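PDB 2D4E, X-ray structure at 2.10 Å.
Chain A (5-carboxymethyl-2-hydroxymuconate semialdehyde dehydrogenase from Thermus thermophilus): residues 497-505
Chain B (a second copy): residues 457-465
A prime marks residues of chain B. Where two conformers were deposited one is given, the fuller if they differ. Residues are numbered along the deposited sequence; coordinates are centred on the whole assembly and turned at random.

Chain A (497-505) DLKTIALPL
Chain B 457-465: EAGMVYLNS

A β-sheet can continue from one protein chain into another when each offers a strand edge with unpaired backbone groups, and two copies of the semialdehyde dehydrogenase from Thermus thermophilus give a compact example. The strand of chain A runs through residues 497-504, having begun earlier in the chain, and that of chain B covers 460-463. Their N-to-C directions differ by 14°, so the pairing is parallel, and the axes approach to 4.7 Å. The register sets Thr500 beside Met460′, Ile501 beside Val461′ and Ala502 beside Tyr462′, with CA-CA separations of 4.8, 4.8 and 4.9 Å. Backbone torsions are extended throughout these pairs, with phi between -106° (Thr500) and -138° (Met460′) and psi between 119° (Tyr462′) and 153° (Ala502). Gly459′ (-80/-25) leads into the short strand, and Asn464′ (58/38) follows it with positive phi.

The hydrogen bonds show the parallel signature, in which a residue on one strand bonds to the residues flanking its partner on the other. Thr500 N donates to Gly459′ O at 2.9 Å, while Thr500 O accepts from Val461′ N, also at 2.9 Å. Two residues on, Ala502 N donates to Val461′ O at 2.8 Å and Ala502 O accepts from Leu463′ N at 2.8 Å. The N-H...O angles, 159° to 168°, are nearly linear. Three of the four carbonyls also receive secondary CA-H...O contacts: Lys499 CA lies 3.4 Å from Gly459′ O, Met460′ CA 3.3 Å from Thr500 O, and Ile501 CA 3.4 Å from Val461′ O.

This ladder stops at a proline, where the next donor would fall. Pro504 has no amide hydrogen, and its ring instead places CD 3.0 Å from Leu463′ O, a close contact without an N-H bond. Water extends the polar link beyond both ends of the ladder. One molecule donates to Leu498 O and Ala458′ O, each at 2.9 Å; another donates to Pro504 O at 3.1 Å and accepts from Asn464′ ND2 at 3.0 Å.

Side chains alternate between the sheet faces. Ile501 (m, t) and Val461′ (t) share one face, with Ile501 CG1 4.4 Å from Val461′ CB; Ile501 CG2 also meets Leu463′ CD1 at 4.2 Å, the latter leucine being m, t. Leu503, with chi1 p and chi2 at 99°, brings its CB within 3.8 Å of Leu463′ CB. These are apolar contacts, holding hydrocarbon surfaces together in a buried setting. On the face shared by Thr500, Met460′, Ala502 and Tyr462′, Ala502 CB sits 4.0 Å from Tyr462′ CD1, approaching the ring obliquely; Tyr462′ has chi1 m and chi2 -86°. Thr500 CB lies 4.2 Å from Met460′ CG, but the methionine (m, p, p) leads its end away.

Lys499 shows how a charged residue can contribute hydrocarbon. Its t, t, m, t chain places CD 4.1 Å from Val461′ CG2 and CE 3.6 Å from Ala458′ O. Together the stretches bury 556 Å², counting both sides.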

ATOM      1  N   ASP A 497     -12.424  -4.993 -11.541  1.00 18.65           N
ATOM      2  CA  ASP A 497     -13.458  -4.472 -10.649  1.00 19.53           C
ATOM      3  C   ASP A 497     -13.149  -4.867  -9.212  1.00 21.66           C
ATOM      4  O   ASP A 497     -12.677  -5.976  -8.952  1.00 17.24           O
ATOM      5  CB  ASP A 497     -14.838  -5.044 -10.978  1.00 21.70           C
ATOM      6  CG  ASP A 497     -15.317  -4.678 -12.358  1.00 24.61           C
ATOM      7  OD1 ASP A 497     -15.062  -3.538 -12.797  1.00 23.10           O
ATOM      8  OD2 ASP A 497     -15.971  -5.537 -12.989  1.00 22.18           O
ATOM      9  N   LEU A 498     -13.428  -3.962  -8.281  1.00 18.19           N
ATOM     10  CA  LEU A 498     -13.217  -4.249  -6.874  1.00 16.50           C
ATOM     11  C   LEU A 498     -14.451  -4.943  -6.298  1.00 15.81           C
ATOM     12  O   LEU A 498     -15.579  -4.705  -6.730  1.00 15.16           O
ATOM     13  CB  LEU A 498     -12.951  -2.956  -6.104  1.00 18.77           C
ATOM     14  CG  LEU A 498     -11.527  -2.397  -6.206  1.00 23.73           C
ATOM     15  CD1 LEU A 498     -11.510  -0.915  -5.853  1.00 20.13           C
ATOM     16  CD2 LEU A 498     -10.607  -3.199  -5.282  1.00 17.58           C
ATOM     17  N   LYS A 499     -14.227  -5.815  -5.329  1.00 15.66           N
ATOM     18  CA  LYS A 499     -15.317  -6.508  -4.670  1.00 16.96           C
ATOM     19  C   LYS A 499     -15.018  -6.509  -3.180  1.00 12.62           C
ATOM     20  O   LYS A 499     -13.904  -6.820  -2.765  1.00 18.86           O
ATOM     21  CB  LYS A 499     -15.442  -7.948  -5.183  1.00 19.22           C
ATOM     22  CG  LYS A 499     -16.598  -8.730  -4.550  1.00 21.94           C
ATOM     23  CD  LYS A 499     -16.693 -10.160  -5.066  1.00 17.74           C
ATOM     24  CE  LYS A 499     -16.934 -10.194  -6.568  1.00 22.06           C
ATOM     25  NZ  LYS A 499     -17.010 -11.580  -7.098  1.00 25.80           N
ATOM     26  N   THR A 500     -16.000  -6.117  -2.381  1.00 14.36           N
ATOM     27  CA  THR A 500     -15.844  -6.110  -0.934  1.00 16.24           C
ATOM     28  C   THR A 500     -16.655  -7.296  -0.429  1.00 17.77           C
ATOM     29  O   THR A 500     -17.857  -7.400  -0.684  1.00 18.76           O
ATOM     30  CB  THR A 500     -16.383  -4.804  -0.296  1.00 15.23           C
ATOM     31  OG1 THR A 500     -15.547  -3.700  -0.673  1.00 17.08           O
ATOM     32  CG2 THR A 500     -16.395  -4.919   1.227  1.00 17.04           C
ATOM     33  N   ILE A 501     -15.986  -8.203   0.267  1.00 20.79           N
ATOM     34  CA  ILE A 501     -16.639  -9.389   0.793  1.00 17.56           C
ATOM     35  C   ILE A 501     -16.637  -9.281   2.307  1.00 18.42           C
ATOM     36  O   ILE A 501     -15.586  -9.089   2.919  1.00 19.41           O
ATOM     37  CB  ILE A 501     -15.893 -10.647   0.327  1.00 15.55           C
ATOM     38  CG1 ILE A 501     -15.859 -10.662  -1.204  1.00 14.72           C
ATOM     39  CG2 ILE A 501     -16.569 -11.899   0.867  1.00 15.38           C
ATOM     40  CD1 ILE A 501     -15.077 -11.807  -1.814  1.00 19.30           C
ATOM     41  N   ALA A 502     -17.819  -9.382   2.909  1.00 15.97           N
ATOM     42  CA  ALA A 502     -17.945  -9.270   4.357  1.00 16.51           C
ATOM     43  C   ALA A 502     -18.498 -10.534   4.988  1.00 17.19           C
ATOM     44  O   ALA A 502     -19.220 -11.296   4.352  1.00 20.54           O
ATOM     45  CB  ALA A 502     -18.832  -8.084   4.715  1.00 10.40           C
ATOM     46  N   LEU A 503     -18.149 -10.746   6.249  1.00 19.95           N
ATOM     47  CA  LEU A 503     -18.603 -11.910   6.988  1.00 20.75           C
ATOM     48  C   LEU A 503     -18.356 -11.716   8.474  1.00 18.65           C
ATOM     49  O   LEU A 503     -17.262 -11.332   8.886  1.00 20.18           O
ATOM     50  CB  LEU A 503     -17.866 -13.160   6.505  1.00 24.33           C
ATOM     51  CG  LEU A 503     -16.347 -13.172   6.691  1.00 26.72           C
ATOM     52  CD1 LEU A 503     -15.984 -13.975   7.932  1.00 28.74           C
ATOM     53  CD2 LEU A 503     -15.693 -13.786   5.476  1.00 27.51           C
ATOM     54  N   PRO A 504     -19.386 -11.952   9.298  1.00 23.00           N
ATOM     55  CA  PRO A 504     -19.271 -11.808  10.755  1.00 22.31           C
ATOM     56  C   PRO A 504     -18.502 -13.002  11.318  1.00 18.23           C
ATOM     57  O   PRO A 504     -18.602 -14.100  10.779  1.00 21.89           O
ATOM     58  CB  PRO A 504     -20.729 -11.792  11.209  1.00 18.99           C
ATOM     59  CG  PRO A 504     -21.397 -12.692  10.212  1.00 16.05           C
ATOM     60  CD  PRO A 504     -20.779 -12.239   8.905  1.00 20.78           C
ATOM     61  N   LEU A 505     -17.733 -12.794  12.385  1.00 16.97           N
ATOM     62  CA  LEU A 505     -16.971 -13.891  12.989  1.00 22.79           C
ATOM     63  C   LEU A 505     -17.763 -14.541  14.116  1.00 22.08           C
ATOM     64  O   LEU A 505     -17.369 -15.570  14.656  1.00 19.23           O
ATOM     65  CB  LEU A 505     -15.622 -13.400  13.526  1.00 19.54           C
ATOM     66  CG  LEU A 505     -14.486 -13.244  12.513  0.50 24.63           C
ATOM     67  CD1 LEU A 505     -14.815 -12.132  11.536  0.50 16.38           C
ATOM     68  CD2 LEU A 505     -13.187 -12.944  13.248  0.50 22.79           C
TER
ATOM     69  N   GLU B 457     -21.298 -11.748  -9.212  1.00 21.04           N
ATOM     70  CA  GLU B 457     -20.996 -10.478  -9.858  1.00 22.93           C
ATOM     71  C   GLU B 457     -21.722  -9.346  -9.146  1.00 21.87           C
ATOM     72  O   GLU B 457     -22.879  -9.032  -9.436  1.00 22.84           O
ATOM     73  CB  GLU B 457     -21.391 -10.561 -11.334  1.00 21.07           C
ATOM     74  CG  GLU B 457     -20.873 -11.845 -11.966  1.00 27.26           C
ATOM     75  CD  GLU B 457     -21.292 -12.031 -13.405  1.00 28.71           C
ATOM     76  OE1 GLU B 457     -22.441 -11.686 -13.753  1.00 35.73           O
ATOM     77  OE2 GLU B 457     -20.470 -12.549 -14.184  1.00 33.34           O
ATOM     78  N   ALA B 458     -21.026  -8.750  -8.187  1.00 23.08           N
ATOM     79  CA  ALA B 458     -21.562  -7.653  -7.396  1.00 21.79           C
ATOM     80  C   ALA B 458     -20.381  -6.905  -6.811  1.00 21.26           C
ATOM     81  O   ALA B 458     -19.286  -7.449  -6.710  1.00 23.96           O
ATOM     82  CB  ALA B 458     -22.440  -8.194  -6.275  1.00 18.47           C
ATOM     83  N   GLY B 459     -20.597  -5.653  -6.437  1.00 20.34           N
ATOM     84  CA  GLY B 459     -19.519  -4.885  -5.858  1.00 19.36           C
ATOM     85  C   GLY B 459     -19.348  -5.257  -4.401  1.00 19.84           C
ATOM     86  O   GLY B 459     -18.261  -5.099  -3.837  1.00 19.74           O
ATOM     87  N   MET B 460     -20.425  -5.755  -3.794  1.00 16.84           N
ATOM     88  CA  MET B 460     -20.409  -6.142  -2.386  1.00 20.22           C
ATOM     89  C   MET B 460     -21.127  -7.456  -2.135  1.00 17.93           C
ATOM     90  O   MET B 460     -22.237  -7.671  -2.613  1.00 17.82           O
ATOM     91  CB  MET B 460     -21.080  -5.075  -1.508  1.00 23.21           C
ATOM     92  CG  MET B 460     -20.338  -3.746  -1.356  1.00 31.99           C
ATOM     93  SD  MET B 460     -20.427  -2.713  -2.825  1.00 32.74           S
ATOM     94  CE  MET B 460     -22.203  -2.394  -2.931  1.00 26.55           C
ATOM     95  N   VAL B 461     -20.482  -8.328  -1.374  1.00 15.43           N
ATOM     96  CA  VAL B 461     -21.075  -9.604  -1.016  1.00 19.17           C
ATOM     97  C   VAL B 461     -21.077  -9.698   0.503  1.00 17.17           C
ATOM     98  O   VAL B 461     -20.047  -9.495   1.152  1.00 20.26           O
ATOM     99  CB  VAL B 461     -20.289 -10.802  -1.586  1.00 16.43           C
ATOM    100  CG1 VAL B 461     -20.921 -12.111  -1.098  1.00 15.17           C
ATOM    101  CG2 VAL B 461     -20.295 -10.756  -3.108  1.00 13.70           C
ATOM    102  N   TYR B 462     -22.241  -9.986   1.065  1.00 12.60           N
ATOM    103  CA  TYR B 462     -22.377 -10.116   2.502  1.00 16.82           C
ATOM    104  C   TYR B 462     -22.659 -11.564   2.831  1.00 23.00           C
ATOM    105  O   TYR B 462     -23.656 -12.128   2.378  1.00 18.25           O
ATOM    106  CB  TYR B 462     -23.525  -9.247   3.004  1.00 19.79           C
ATOM    107  CG  TYR B 462     -23.259  -7.775   2.846  1.00 20.45           C
ATOM    108  CD1 TYR B 462     -22.554  -7.067   3.819  1.00 16.52           C
ATOM    109  CD2 TYR B 462     -23.681  -7.093   1.705  1.00 20.53           C
ATOM    110  CE1 TYR B 462     -22.275  -5.717   3.661  1.00 22.13           C
ATOM    111  CE2 TYR B 462     -23.408  -5.743   1.535  1.00 22.58           C
ATOM    112  CZ  TYR B 462     -22.705  -5.063   2.518  1.00 21.29           C
ATOM    113  OH  TYR B 462     -22.437  -3.729   2.354  1.00 29.04           O
ATOM    114  N   LEU B 463     -21.767 -12.167   3.608  1.00 21.71           N
ATOM    115  CA  LEU B 463     -21.930 -13.554   4.004  1.00 18.75           C
ATOM    116  C   LEU B 463     -22.586 -13.599   5.378  1.00 18.98           C
ATOM    117  O   LEU B 463     -22.092 -13.002   6.332  1.00 20.74           O
ATOM    118  CB  LEU B 463     -20.568 -14.269   4.048  1.00 15.68           C
ATOM    119  CG  LEU B 463     -19.704 -14.261   2.773  1.00 15.03           C
ATOM    120  CD1 LEU B 463     -18.410 -15.037   3.020  1.00 13.51           C
ATOM    121  CD2 LEU B 463     -20.469 -14.876   1.617  1.00 12.00           C
ATOM    122  N   ASN B 464     -23.724 -14.282   5.452  1.00 21.55           N
ATOM    123  CA  ASN B 464     -24.479 -14.467   6.691  1.00 21.03           C
ATOM    124  C   ASN B 464     -24.950 -13.240   7.462  1.00 21.04           C
ATOM    125  O   ASN B 464     -24.964 -13.229   8.698  1.00 18.24           O
ATOM    126  CB  ASN B 464     -23.701 -15.393   7.626  1.00 17.79           C
ATOM    127  CG  ASN B 464     -23.495 -16.768   7.024  1.00 24.52           C
ATOM    128  OD1 ASN B 464     -24.416 -17.345   6.444  1.00 22.13           O
ATOM    129  ND2 ASN B 464     -22.288 -17.299   7.155  1.00 18.32           N
ATOM    130  N   SER B 465     -25.360 -12.212   6.736  1.00 21.60           N
ATOM    131  CA  SER B 465     -25.868 -11.013   7.381  1.00 19.14           C
ATOM    132  C   SER B 465     -26.517 -10.092   6.368  1.00 19.09           C
ATOM    133  O   SER B 465     -26.437 -10.311   5.157  1.00 17.98           O
ATOM    134  CB  SER B 465     -24.740 -10.244   8.072  1.00 25.92           C
ATOM    135  OG  SER B 465     -24.020  -9.460   7.133  1.00 23.47           O
TER
HETATM  136  O   HOH W   1     -16.963  -6.795  -8.236  1.00 25.84           O
HETATM  137  O   HOH W   2     -20.427 -15.605   8.724  1.00 34.59           O